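Local coordinates for protein probable thiol peroxidase (Chromobacterium violaceum, PDB 3KEB) that probably acts as a thiol peroxidase, an oxidoreductase of the redoxin family with a thioredoxin-like fold, at residues E72-L77 against H103-I108; L15-D20 against S152-N157; E44-T49 against A109-L114; I88-P93 against D118-Y123; A139-L142 against V148-Y151. All blocks are in the same frame, centred on the assembly; numbering follows the deposited sequence. Where two conformers were deposited one is given.

How the contacts relate
The five contacts lie in or around one mixed beta sheet with a thioredoxin-like core. Contacts 3 and 4 use the neighbouring strands 109-112 and 84-89, and their centres are about 12 Å apart. They are joined directly by Ser112 OG and Asp91 O at 2.7 Å. Contact 1 reaches contact 3 where Leu105 packs on Leu110. Contacts 2 and 5 share strand 149-154 at one edge of the sheet. Contact 4 meets contact 5 through Tyr123 and Ile141, and contact 2 through Lys121. Contacts 1 and 2 lie on opposite sides of the chain's centre, with centres about 23 Å apart. No bound ligand or metal takes part in them.

Contact 1. Residues E72-L77 against H103-I108; sequences ETRRFL and HGLPNI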
# COMPACT_ATOMS: atom_id res chain seq x y z
N GLU A 72 21.79 2.81 -0.28
CA GLU A 72 23.01 2.12 -0.74
C GLU A 72 22.93 1.89 -2.26
O GLU A 72 23.92 1.93 -2.98
CB GLU A 72 23.16 0.79 0.03
CG GLU A 72 23.43 1.05 1.48
CD GLU A 72 24.64 1.89 1.69
OE1 GLU A 72 25.72 1.37 1.33
OE2 GLU A 72 24.53 3.06 2.15
N THR A 73 21.74 1.65 -2.73
CA THR A 73 21.49 1.41 -4.16
C THR A 73 21.69 2.75 -4.93
O THR A 73 22.30 2.75 -5.98
CB THR A 73 20.06 0.90 -4.42
OG1 THR A 73 19.81 -0.32 -3.70
CG2 THR A 73 19.83 0.61 -5.93
N ARG A 74 21.16 3.86 -4.41
CA ARG A 74 21.40 5.19 -5.00
C ARG A 74 22.90 5.49 -5.05
O ARG A 74 23.42 5.97 -6.07
CB ARG A 74 20.69 6.30 -4.21
CG ARG A 74 19.19 6.17 -4.28
CD ARG A 74 18.40 7.31 -3.60
NE ARG A 74 18.43 7.32 -2.13
CZ ARG A 74 19.05 8.25 -1.40
NH1 ARG A 74 19.03 8.17 -0.08
NH2 ARG A 74 19.73 9.24 -1.99
N ARG A 75 23.61 5.21 -3.95
CA ARG A 75 25.03 5.43 -3.91
C ARG A 75 25.79 4.59 -4.95
O ARG A 75 26.70 5.10 -5.65
CB ARG A 75 25.63 5.22 -2.51
CG ARG A 75 25.28 6.38 -1.56
CD ARG A 75 25.55 6.01 -0.13
NE ARG A 75 25.27 7.10 0.82
CZ ARG A 75 25.63 7.06 2.10
NH1 ARG A 75 26.31 6.00 2.57
NH2 ARG A 75 25.35 8.08 2.91
N PHE A 76 25.43 3.32 -5.08
CA PHE A 76 26.03 2.47 -6.10
C PHE A 76 25.88 3.12 -7.47
O PHE A 76 26.82 3.15 -8.26
CB PHE A 76 25.28 1.16 -6.14
CG PHE A 76 25.62 0.31 -7.28
CD1 PHE A 76 26.91 -0.23 -7.38
CD2 PHE A 76 24.68 0.03 -8.25
CE1 PHE A 76 27.24 -1.02 -8.46
CE2 PHE A 76 25.02 -0.77 -9.34
CZ PHE A 76 26.29 -1.31 -9.42
N LEU A 77 24.67 3.59 -7.74
CA LEU A 77 24.32 4.17 -9.04
C LEU A 77 24.95 5.53 -9.32
O LEU A 77 24.89 6.03 -10.46
CB LEU A 77 22.80 4.24 -9.21
CG LEU A 77 21.99 2.99 -9.39
CD1 LEU A 77 20.52 3.32 -9.38
CD2 LEU A 77 22.42 2.31 -10.67
N HIS A 103 12.07 12.87 0.99
CA HIS A 103 13.44 12.37 0.80
C HIS A 103 14.09 12.71 -0.55
O HIS A 103 15.28 12.50 -0.74
CB HIS A 103 13.47 10.87 1.00
CG HIS A 103 12.93 10.44 2.32
ND1 HIS A 103 13.53 10.77 3.52
CD2 HIS A 103 11.83 9.71 2.65
CE1 HIS A 103 12.82 10.29 4.52
NE2 HIS A 103 11.78 9.63 4.02
N GLY A 104 13.33 13.27 -1.48
CA GLY A 104 13.87 13.65 -2.79
C GLY A 104 13.92 12.58 -3.87
O GLY A 104 13.17 12.64 -4.85
N LEU A 105 14.80 11.61 -3.72
CA LEU A 105 14.79 10.42 -4.60
C LEU A 105 14.85 10.82 -6.07
O LEU A 105 14.05 10.37 -6.89
CB LEU A 105 13.55 9.54 -4.27
CG LEU A 105 13.44 9.16 -2.78
CD1 LEU A 105 12.20 8.27 -2.46
CD2 LEU A 105 14.73 8.43 -2.24
N PRO A 106 15.83 11.66 -6.43
CA PRO A 106 15.82 12.21 -7.77
C PRO A 106 15.87 11.16 -8.89
O PRO A 106 16.70 10.24 -8.85
CB PRO A 106 17.06 13.14 -7.79
CG PRO A 106 17.95 12.65 -6.66
CD PRO A 106 17.02 12.06 -5.64
N ASN A 107 14.99 11.28 -9.88
CA ASN A 107 14.95 10.35 -11.01
C ASN A 107 14.66 8.90 -10.71
O ASN A 107 14.92 8.02 -11.56
CB ASN A 107 16.30 10.36 -11.76
CG ASN A 107 16.38 11.49 -12.73
OD1 ASN A 107 15.41 11.75 -13.43
ND2 ASN A 107 17.50 12.22 -12.73
N ILE A 108 14.17 8.61 -9.52
CA ILE A 108 13.84 7.24 -9.16
C ILE A 108 12.37 7.14 -9.41
O ILE A 108 11.58 8.00 -8.97
CB ILE A 108 14.15 6.95 -7.69
CG1 ILE A 108 15.65 7.07 -7.46
CG2 ILE A 108 13.64 5.58 -7.27
CD1 ILE A 108 16.07 7.08 -5.98
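Arg74 lays its side chain across the ends of Leu105 and Ile108, and meets each of them at about a right angle. The aliphatic part of the arginine does most of the touching. CG of Arg74 lies 3.7 Å from CD1 of Ile108. CD of Arg74 is placed even closer to that methyl, but Arg74 has two modelled conformers, and so short an approach is doubtful. The chain runs straight as far as CD and then bends at chi3 (-72°). The bend sets NE of Arg74 3.9 Å from CD2 of Leu105, a methyl that comes obliquely at the guanidinium. No hydrogen bond crosses between the segments, so the contact is van der Waals packing. In the thioredoxin-like fold it joins helix 67-77 to the loop between helix 93-103 and strand 109-112. Gly104 leaves that second helix with a positive phi. A type II beta turn follows from Leu105 to Ile108, closed by Ile108 N and Leu105 O at 3.2 Å. Ile108 also packs on Leu85 and Val87 of strand 84-89, and its carbonyl oxygen accepts a hydrogen bond from Arg100.

Contact 2. Residues L15-D20 against S152-N157; sequences LPVIGD and SERLAN
Val17 and Arg154 lie alongside each other, with their side chains running in opposite senses. The packed part of the contact is small. CG1 of Val17 lies 3.9 Å from NH1 of Arg154 and comes obliquely to the guanidinium. This methyl is the branch anti to the valine backbone N (chi1 -178°). Arg154 is extended to CD and bends at chi3 (-75°), and its end reaches over to segment 15-20. The backbones stay well apart, with CA of Val17 9.4 Å from CA of Arg154. Segment 15-20 carries the end of the small N-terminal antiparallel pair, where Val17 still bonds through its backbone to Phe6. Arg154 ends strand 149-154, outermost within this chain in the main sheet.

Beyond the methyl contact the junction is looser and wet. Gly19 O makes no direct bond to the guanidinium. One water lies in the guanidinium plane at its edge, 3.2 Å from NH1 of Arg154. The same water is 2.9 Å from Val17 O and 2.7 Å from Gly19 O. Two protons cannot serve every acceptor around it, so these bonds are probably shared. A second water sits 3.0 Å from Gly19 O and has a weak link to Arg154 NH2.

The strongest polar partner of Arg154 lies outside the segments: NH1 bonds directly to Gly124 O. Phe6 adds a cation-pi contact. The positive charge is thus met by one carbonyl oxygen directly, by others through water, and by an aromatic ring. Across this contact it has no carboxylate partner, consistent with charge-dipole attraction and not a salt bridge.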
# COMPACT_ATOMS: atom_id res chain seq x y z
N LEU A 15 10.47 -16.96 6.09
CA LEU A 15 9.22 -16.89 5.35
C LEU A 15 9.42 -17.34 3.91
O LEU A 15 10.40 -16.92 3.25
CB LEU A 15 8.70 -15.47 5.36
CG LEU A 15 8.54 -14.83 6.76
CD1 LEU A 15 8.12 -13.34 6.61
CD2 LEU A 15 7.62 -15.67 7.72
N PRO A 16 8.52 -18.17 3.41
CA PRO A 16 8.64 -18.49 1.96
C PRO A 16 8.42 -17.33 1.06
O PRO A 16 7.65 -16.38 1.41
CB PRO A 16 7.56 -19.56 1.73
CG PRO A 16 6.97 -19.91 3.13
CD PRO A 16 7.30 -18.74 4.01
N VAL A 17 9.11 -17.34 -0.08
CA VAL A 17 8.92 -16.39 -1.15
C VAL A 17 8.53 -17.22 -2.35
O VAL A 17 9.18 -18.20 -2.68
CB VAL A 17 10.18 -15.59 -1.41
CG1 VAL A 17 9.98 -14.52 -2.53
CG2 VAL A 17 10.66 -14.93 -0.06
N ILE A 18 7.45 -16.79 -3.01
CA ILE A 18 6.74 -17.57 -3.97
C ILE A 18 6.79 -16.96 -5.37
O ILE A 18 6.71 -15.75 -5.53
CB ILE A 18 5.24 -17.68 -3.55
CG1 ILE A 18 5.09 -18.29 -2.15
CG2 ILE A 18 4.51 -18.52 -4.57
CD1 ILE A 18 5.72 -19.63 -2.07
N GLY A 19 6.85 -17.83 -6.39
CA GLY A 19 6.79 -17.40 -7.78
C GLY A 19 8.11 -17.65 -8.47
O GLY A 19 9.09 -18.03 -7.84
N ASP A 20 8.17 -17.35 -9.76
CA ASP A 20 9.35 -17.56 -10.59
C ASP A 20 10.11 -16.24 -10.73
O ASP A 20 9.72 -15.33 -11.46
CB ASP A 20 8.93 -18.02 -11.98
CG ASP A 20 8.32 -19.43 -11.99
OD1 ASP A 20 8.54 -20.20 -11.03
OD2 ASP A 20 7.64 -19.77 -12.97
N SER A 152 20.28 -10.93 -11.39
CA SER A 152 19.13 -10.84 -10.48
C SER A 152 19.49 -11.48 -9.13
O SER A 152 20.21 -12.47 -9.09
CB SER A 152 17.84 -11.47 -11.10
OG SER A 152 17.94 -12.87 -11.27
N GLU A 153 18.96 -10.96 -8.03
CA GLU A 153 19.25 -11.49 -6.73
C GLU A 153 18.07 -11.18 -5.83
O GLU A 153 17.59 -10.04 -5.78
CB GLU A 153 20.53 -10.83 -6.18
CG GLU A 153 20.90 -11.21 -4.74
CD GLU A 153 21.98 -10.29 -4.14
OE1 GLU A 153 22.36 -9.26 -4.72
OE2 GLU A 153 22.44 -10.65 -3.06
N ARG A 154 17.65 -12.16 -5.05
CA ARG A 154 16.75 -11.90 -3.93
C ARG A 154 17.50 -11.98 -2.65
O ARG A 154 18.36 -12.82 -2.49
CB ARG A 154 15.67 -12.96 -3.90
CG ARG A 154 14.80 -12.79 -5.00
CD ARG A 154 13.71 -13.80 -4.98
NE ARG A 154 14.18 -15.14 -5.37
CZ ARG A 154 13.38 -16.19 -5.56
NH1 ARG A 154 12.09 -16.09 -5.37
NH2 ARG A 154 13.89 -17.40 -5.91
N LEU A 155 17.25 -11.04 -1.75
CA LEU A 155 17.87 -11.06 -0.47
C LEU A 155 17.35 -12.22 0.37
O LEU A 155 16.14 -12.42 0.48
CB LEU A 155 17.60 -9.74 0.28
CG LEU A 155 18.19 -8.46 -0.26
CD1 LEU A 155 17.90 -7.32 0.82
CD2 LEU A 155 19.67 -8.67 -0.56
N ALA A 156 18.26 -12.94 1.01
CA ALA A 156 17.92 -13.99 1.95
C ALA A 156 17.60 -13.50 3.37
O ALA A 156 17.08 -14.26 4.17
CB ALA A 156 19.01 -15.10 1.98
N ASN A 157 17.92 -12.23 3.66
CA ASN A 157 17.69 -11.61 4.96
C ASN A 157 17.40 -10.14 4.70
O ASN A 157 18.10 -9.54 3.90
CB ASN A 157 18.91 -11.72 5.89
CG ASN A 157 18.63 -11.25 7.30
OD1 ASN A 157 18.28 -10.09 7.52
ND2 ASN A 157 18.80 -12.13 8.29
O HOH W 1 10.09 -18.60 -5.38
O HOH W 2 12.03 -18.56 -8.39

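Contact 3. Residues E44-T49 against A109-L114; sequences ESFSHT and ALLSTL
The Phe46 ring points its far end at Ala109 and Leu111, and both come to it obliquely. On one face of the ring lies CB of Ser45, the residue just before it, offset toward the rim. The ring packs on the mixed sheet of the thioredoxin-like fold. The loop between strands 40-42 and 51-55 carries Phe46, and strand 109-112 receives it.

The two partners stand two residues apart on the strand, so both point to the same side of the sheet. CE1 of Phe46 lies 3.9 Å from CB of Ala109. On the other side of the ring end, CE2 of Phe46 lies 4.1 Å from CD1 of Leu111. CZ sits between them, 4.1 Å from Ala109 CB. Phe46 and Leu111 reach for each other from opposite directions. The phenylalanine CG stands beside its own backbone N (chi1 -50°), and this sends the ring from the loop toward the strand. All of these meetings are apolar. Phe46 also packs on Phe31 and on Ile86 of strand 84-89, so the greasy patch continues past strand 109-112. The loop is tied at its base by Lys51, whose NZ bonds to the carbonyl oxygens of Phe46 and Thr49.

Leu110 points to the other side of the sheet and packs on Arg100 and Leu105. At the end of the strand Leu114 packs on Ser133 of the second subunit. There Ser112 forms an ST turn. Its OG gives its proton to Asp91 O and accepts Leu114 N at 3.0 Å, with an N-H...O angle of 163°.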
# COMPACT_ATOMS: atom_id res chain seq x y z
N GLU A 44 6.90 -0.44 -21.04
CA GLU A 44 6.95 0.58 -22.10
C GLU A 44 7.08 1.99 -21.58
O GLU A 44 7.47 2.85 -22.32
CB GLU A 44 5.69 0.53 -22.96
CG GLU A 44 5.59 -0.73 -23.80
CD GLU A 44 5.53 -2.01 -22.97
OE1 GLU A 44 4.80 -2.06 -21.93
OE2 GLU A 44 6.24 -2.96 -23.36
N SER A 45 6.73 2.23 -20.32
CA SER A 45 6.92 3.56 -19.75
C SER A 45 8.40 3.91 -19.62
O SER A 45 8.69 5.06 -19.36
CB SER A 45 6.34 3.64 -18.33
OG SER A 45 5.01 3.27 -18.33
N PHE A 46 9.27 2.90 -19.63
CA PHE A 46 10.71 3.04 -19.44
C PHE A 46 11.39 2.52 -20.69
O PHE A 46 12.26 1.66 -20.64
CB PHE A 46 11.15 2.26 -18.21
CG PHE A 46 10.31 2.56 -17.01
CD1 PHE A 46 10.47 3.76 -16.34
CD2 PHE A 46 9.31 1.71 -16.60
CE1 PHE A 46 9.69 4.08 -15.25
CE2 PHE A 46 8.54 2.01 -15.49
CZ PHE A 46 8.72 3.22 -14.83
N SER A 47 11.00 3.05 -21.83
CA SER A 47 11.57 2.54 -23.06
C SER A 47 12.95 3.16 -23.33
O SER A 47 13.33 4.25 -22.81
CB SER A 47 10.60 2.69 -24.23
OG SER A 47 10.23 4.05 -24.34
N HIS A 48 13.73 2.38 -24.06
CA HIS A 48 15.07 2.73 -24.48
C HIS A 48 15.99 3.13 -23.33
O HIS A 48 16.77 4.08 -23.45
CB HIS A 48 15.00 3.83 -25.56
CG HIS A 48 14.18 3.42 -26.75
ND1 HIS A 48 12.89 3.89 -26.97
CD2 HIS A 48 14.45 2.59 -27.78
CE1 HIS A 48 12.43 3.38 -28.10
NE2 HIS A 48 13.36 2.60 -28.62
N THR A 49 15.90 2.42 -22.20
CA THR A 49 16.88 2.60 -21.16
C THR A 49 17.15 1.31 -20.42
O THR A 49 16.23 0.51 -20.20
CB THR A 49 16.47 3.71 -20.11
OG1 THR A 49 17.54 3.86 -19.16
CG2 THR A 49 15.20 3.35 -19.36
N ALA A 109 11.97 6.10 -10.14
CA ALA A 109 10.57 5.78 -10.29
C ALA A 109 10.15 5.04 -9.04
O ALA A 109 10.89 4.19 -8.56
CB ALA A 109 10.35 4.93 -11.51
N LEU A 110 8.94 5.35 -8.56
CA LEU A 110 8.31 4.71 -7.40
C LEU A 110 6.97 4.15 -7.83
O LEU A 110 6.03 4.91 -8.19
CB LEU A 110 8.15 5.79 -6.32
CG LEU A 110 9.42 6.43 -5.78
CD1 LEU A 110 9.10 7.59 -4.88
CD2 LEU A 110 10.27 5.39 -4.99
N LEU A 111 6.88 2.82 -7.83
CA LEU A 111 5.71 2.12 -8.35
C LEU A 111 5.10 1.27 -7.26
O LEU A 111 5.82 0.60 -6.53
CB LEU A 111 6.10 1.22 -9.52
CG LEU A 111 6.94 1.89 -10.62
CD1 LEU A 111 7.09 0.88 -11.79
CD2 LEU A 111 6.35 3.23 -11.11
N SER A 112 3.77 1.26 -7.25
CA SER A 112 2.97 0.56 -6.30
C SER A 112 2.30 -0.62 -6.99
O SER A 112 1.87 -0.54 -8.17
CB SER A 112 1.88 1.48 -5.78
OG SER A 112 0.91 0.75 -5.07
N THR A 113 2.18 -1.71 -6.25
CA THR A 113 1.51 -2.89 -6.75
C THR A 113 0.02 -2.87 -6.48
O THR A 113 -0.68 -3.90 -6.71
CB THR A 113 2.08 -4.15 -6.15
OG1 THR A 113 1.92 -4.14 -4.74
CG2 THR A 113 3.60 -4.27 -6.47
N LEU A 114 -0.53 -1.75 -6.02
CA LEU A 114 -1.98 -1.82 -5.70
C LEU A 114 -2.86 -2.10 -6.94
O LEU A 114 -3.84 -2.76 -6.81
CB LEU A 114 -2.47 -0.62 -4.88
CG LEU A 114 -3.13 0.48 -5.63
CD1 LEU A 114 -3.70 1.61 -4.76
CD2 LEU A 114 -2.05 0.97 -6.57

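Contact 4. Residues I88-P93 against D118-Y123; sequences ITVDSP and DFHKRY
Ile88 sets its side chain against one face of the Phe119 ring. Its CG2 methyl makes a CH-pi contact 4.1 Å from the centroid of the Phe119 ring and 29° off the normal. The other branch reaches the ring end, where Ile88 CD1 is 3.6 Å from Phe119 CZ. Both branches can touch because chi1 of Ile88 (-56°) puts CG2 anti to the backbone N and CG1 beside it. Phe119 has CG anti to its own backbone N (chi1 169°), and the ring points from its helix to the strand. The opposite ring face is taken by CB of Tyr123, 3.9 Å above the plane of Phe119. The ring is therefore held between a strand residue and Tyr123, four residues further on.

A second, looser touch joins Val90 and His120. CG2 of Val90 lies at the edge of the imidazole, 4.3 Å from His120 NE2. Val90 has two modelled conformers, so this detail is less certain. NE2 also has a weak hydrogen bond to Gly134 O.

At the strand end Thr89 starts an ST turn: its OG1 accepts Asp91 N at 3.0 Å. It gives its own proton to Asp91 OD2 at 2.7 Å, from above the carboxylate plane. Asp91 OD1 bonds to Ser58 OG of its own chain and to Ser92 OG of the second subunit, so this corner lies at the dimer interface.

Ser92 caps helix 93-103. Ile88 lies among Ile53 and Thr55 of strand 51-55, Leu111 of strand 109-112 and Leu33 of strand 32-35. Helix 119-122 packs on this sheet through Phe119.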
# COMPACT_ATOMS: atom_id res chain seq x y z
N ILE A 88 9.81 -0.76 -6.67
CA ILE A 88 8.48 -1.32 -6.66
C ILE A 88 8.18 -1.80 -5.24
O ILE A 88 9.01 -2.53 -4.64
CB ILE A 88 8.29 -2.48 -7.66
CG1 ILE A 88 8.66 -1.99 -9.08
CG2 ILE A 88 6.83 -3.05 -7.60
CD1 ILE A 88 8.71 -3.07 -10.16
N THR A 89 7.01 -1.41 -4.71
CA THR A 89 6.60 -1.87 -3.42
C THR A 89 5.09 -1.98 -3.30
O THR A 89 4.34 -1.57 -4.18
CB THR A 89 7.07 -0.98 -2.24
OG1 THR A 89 6.24 0.17 -2.16
CG2 THR A 89 8.54 -0.47 -2.35
N VAL A 90 4.65 -2.47 -2.15
CA VAL A 90 3.25 -2.57 -1.81
C VAL A 90 2.65 -1.29 -1.28
O VAL A 90 1.43 -1.21 -1.05
CB VAL A 90 3.00 -3.74 -0.79
CG1 VAL A 90 3.24 -3.31 0.66
CG2 VAL A 90 1.60 -4.29 -0.97
N ASP A 91 3.48 -0.28 -1.07
CA ASP A 91 3.01 1.00 -0.58
C ASP A 91 1.98 1.60 -1.51
O ASP A 91 2.02 1.37 -2.74
CB ASP A 91 4.15 1.99 -0.43
CG ASP A 91 5.17 1.53 0.54
OD1 ASP A 91 4.79 1.19 1.69
OD2 ASP A 91 6.39 1.56 0.19
N SER A 92 1.09 2.41 -0.94
CA SER A 92 0.13 3.14 -1.76
C SER A 92 0.88 4.20 -2.61
O SER A 92 1.91 4.73 -2.17
CB SER A 92 -0.90 3.85 -0.91
OG SER A 92 -0.27 4.83 -0.11
N PRO A 93 0.30 4.57 -3.77
CA PRO A 93 0.85 5.72 -4.45
C PRO A 93 0.96 6.96 -3.56
O PRO A 93 1.95 7.69 -3.65
CB PRO A 93 -0.13 5.94 -5.59
CG PRO A 93 -0.68 4.59 -5.90
CD PRO A 93 -0.77 3.90 -4.53
N ASP A 118 -0.89 -9.31 -8.43
CA ASP A 118 -0.31 -10.45 -9.17
C ASP A 118 1.11 -10.21 -9.81
O ASP A 118 1.82 -11.16 -10.25
CB ASP A 118 -1.26 -10.85 -10.26
CG ASP A 118 -1.11 -9.97 -11.45
OD1 ASP A 118 -1.25 -8.73 -11.30
OD2 ASP A 118 -0.80 -10.54 -12.52
N PHE A 119 1.54 -8.97 -9.82
CA PHE A 119 2.94 -8.65 -10.03
C PHE A 119 3.81 -9.55 -9.12
O PHE A 119 4.81 -10.11 -9.57
CB PHE A 119 3.21 -7.21 -9.61
CG PHE A 119 4.66 -6.88 -9.53
CD1 PHE A 119 5.37 -6.55 -10.68
CD2 PHE A 119 5.34 -6.94 -8.34
CE1 PHE A 119 6.70 -6.29 -10.63
CE2 PHE A 119 6.65 -6.71 -8.29
CZ PHE A 119 7.35 -6.37 -9.45
N HIS A 120 3.45 -9.65 -7.85
CA HIS A 120 4.30 -10.39 -6.90
C HIS A 120 4.60 -11.83 -7.35
O HIS A 120 5.73 -12.26 -7.35
CB HIS A 120 3.68 -10.46 -5.50
CG HIS A 120 3.38 -9.15 -4.82
ND1 HIS A 120 2.75 -8.09 -5.42
CD2 HIS A 120 3.52 -8.82 -3.51
CE1 HIS A 120 2.62 -7.11 -4.53
NE2 HIS A 120 3.05 -7.55 -3.37
N LYS A 121 3.60 -12.60 -7.75
CA LYS A 121 3.89 -13.95 -8.11
C LYS A 121 4.68 -13.98 -9.41
O LYS A 121 5.62 -14.77 -9.56
CB LYS A 121 2.61 -14.76 -8.22
CG LYS A 121 2.87 -16.24 -8.44
CD LYS A 121 1.74 -17.10 -7.81
CE LYS A 121 2.05 -18.58 -7.98
NZ LYS A 121 0.87 -19.45 -7.63
N ARG A 122 4.33 -13.09 -10.35
CA ARG A 122 4.92 -13.07 -11.68
C ARG A 122 6.41 -12.72 -11.63
O ARG A 122 7.14 -13.07 -12.54
CB ARG A 122 4.16 -12.07 -12.61
CG ARG A 122 2.73 -12.56 -13.08
CD ARG A 122 1.84 -11.52 -13.90
NE ARG A 122 2.54 -10.79 -14.96
CZ ARG A 122 2.96 -11.30 -16.12
NH1 ARG A 122 2.73 -12.58 -16.45
NH2 ARG A 122 3.58 -10.53 -16.99
N TYR A 123 6.85 -11.98 -10.59
CA TYR A 123 8.25 -11.58 -10.40
C TYR A 123 8.95 -12.41 -9.29
O TYR A 123 10.10 -12.16 -8.98
CB TYR A 123 8.38 -10.09 -10.08
CG TYR A 123 8.61 -9.27 -11.35
CD1 TYR A 123 7.61 -9.09 -12.26
CD2 TYR A 123 9.86 -8.72 -11.64
CE1 TYR A 123 7.80 -8.39 -13.44
CE2 TYR A 123 10.06 -7.97 -12.80
CZ TYR A 123 9.04 -7.82 -13.70
OH TYR A 123 9.22 -7.11 -14.87

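Contact 5. Residues A139-L142 against V148-Y151; sequences AIIL and VVHY
A beta hairpin of strands 139-143 and 149-154 holds this contact, and a classic beta bulge interrupts it. Leu142 faces both His150 and Tyr151. Leu142 N gives a hydrogen bond to Tyr151 O at 2.9 Å. Leu142 O is gripped mainly by His150 N, at 2.8 Å and 165°. Tyr151 N also points at Leu142 O, but that bond is long and weak. The chain turns a corner at His150, where the extra residue of the bulge sits.

Leu142 and Tyr151 put their side chains on one face of the sheet, with their CB atoms 4.1 Å apart. CD2 of Leu142 bends over to His150 CB at 3.9 Å. Ile140 adds its CG2 methyl in the plane of the Tyr151 ring, at the edge, 3.9 Å from Tyr151 CE2. Here chi1 of Ile140 (-175°) sends CG1 away from the backbone N and leaves CG2 to meet the ring edge. Ile141 turns to the other face, and its CG2 meets Val149 CG2 at 3.8 Å. The imidazole of His150 is tied by NE2 to Asp144 in the hairpin loop.

Strand 149-154 is an outermost strand of the main sheet within the chain, and strand 139-143 lies between it and strand 51-55. Helix 164-177 packs on the face of Ile140, Leu142 and Tyr151 through Ile167, Leu170 and Leu171. Ile141, on the other face, touches Tyr123 just after helix 119-122.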
# COMPACT_ATOMS: atom_id res chain seq x y z
N ALA A 139 14.45 -7.61 -3.66
CA ALA A 139 15.15 -8.19 -4.81
C ALA A 139 15.67 -7.09 -5.72
O ALA A 139 15.31 -5.89 -5.62
CB ALA A 139 14.23 -9.18 -5.58
N ILE A 140 16.65 -7.47 -6.52
CA ILE A 140 17.24 -6.53 -7.45
C ILE A 140 17.39 -7.20 -8.75
O ILE A 140 17.76 -8.37 -8.79
CB ILE A 140 18.61 -5.96 -6.97
CG1 ILE A 140 19.11 -4.88 -7.93
CG2 ILE A 140 19.71 -7.06 -6.78
CD1 ILE A 140 20.24 -3.97 -7.25
N ILE A 141 17.11 -6.46 -9.82
CA ILE A 141 17.25 -7.00 -11.18
C ILE A 141 17.81 -5.95 -12.11
O ILE A 141 17.24 -4.88 -12.25
CB ILE A 141 15.89 -7.40 -11.78
CG1 ILE A 141 15.18 -8.41 -10.90
CG2 ILE A 141 16.04 -7.97 -13.23
CD1 ILE A 141 13.74 -8.70 -11.34
N LEU A 142 18.96 -6.25 -12.70
CA LEU A 142 19.58 -5.42 -13.71
C LEU A 142 19.15 -5.94 -15.08
O LEU A 142 19.40 -7.12 -15.42
CB LEU A 142 21.10 -5.50 -13.62
CG LEU A 142 21.92 -4.83 -14.71
CD1 LEU A 142 21.76 -3.31 -14.68
CD2 LEU A 142 23.41 -5.33 -14.63
N VAL A 148 16.23 -7.46 -21.25
CA VAL A 148 16.86 -8.73 -20.94
C VAL A 148 17.62 -8.61 -19.64
O VAL A 148 18.37 -7.64 -19.42
CB VAL A 148 17.80 -9.18 -22.08
CG1 VAL A 148 18.65 -10.35 -21.64
CG2 VAL A 148 16.96 -9.54 -23.28
N VAL A 149 17.44 -9.62 -18.78
CA VAL A 149 18.07 -9.66 -17.46
C VAL A 149 19.56 -10.04 -17.56
O VAL A 149 19.90 -11.04 -18.20
CB VAL A 149 17.31 -10.65 -16.53
CG1 VAL A 149 17.97 -10.78 -15.13
CG2 VAL A 149 15.87 -10.17 -16.30
N HIS A 150 20.42 -9.21 -16.94
CA HIS A 150 21.89 -9.50 -16.83
C HIS A 150 22.34 -9.98 -15.44
O HIS A 150 23.35 -10.70 -15.29
CB HIS A 150 22.71 -8.24 -17.18
CG HIS A 150 22.65 -7.88 -18.63
ND1 HIS A 150 23.76 -7.89 -19.44
CD2 HIS A 150 21.62 -7.51 -19.41
CE1 HIS A 150 23.41 -7.54 -20.67
NE2 HIS A 150 22.11 -7.31 -20.67
N TYR A 151 21.56 -9.63 -14.42
CA TYR A 151 21.82 -10.02 -13.04
C TYR A 151 20.51 -9.96 -12.27
O TYR A 151 19.73 -9.00 -12.43
CB TYR A 151 22.84 -9.02 -12.40
CG TYR A 151 23.10 -9.33 -10.99
CD1 TYR A 151 24.06 -10.25 -10.66
CD2 TYR A 151 22.32 -8.76 -9.96
CE1 TYR A 151 24.30 -10.57 -9.31
CE2 TYR A 151 22.55 -9.09 -8.60
CZ TYR A 151 23.56 -9.98 -8.30
OH TYR A 151 23.84 -10.36 -7.00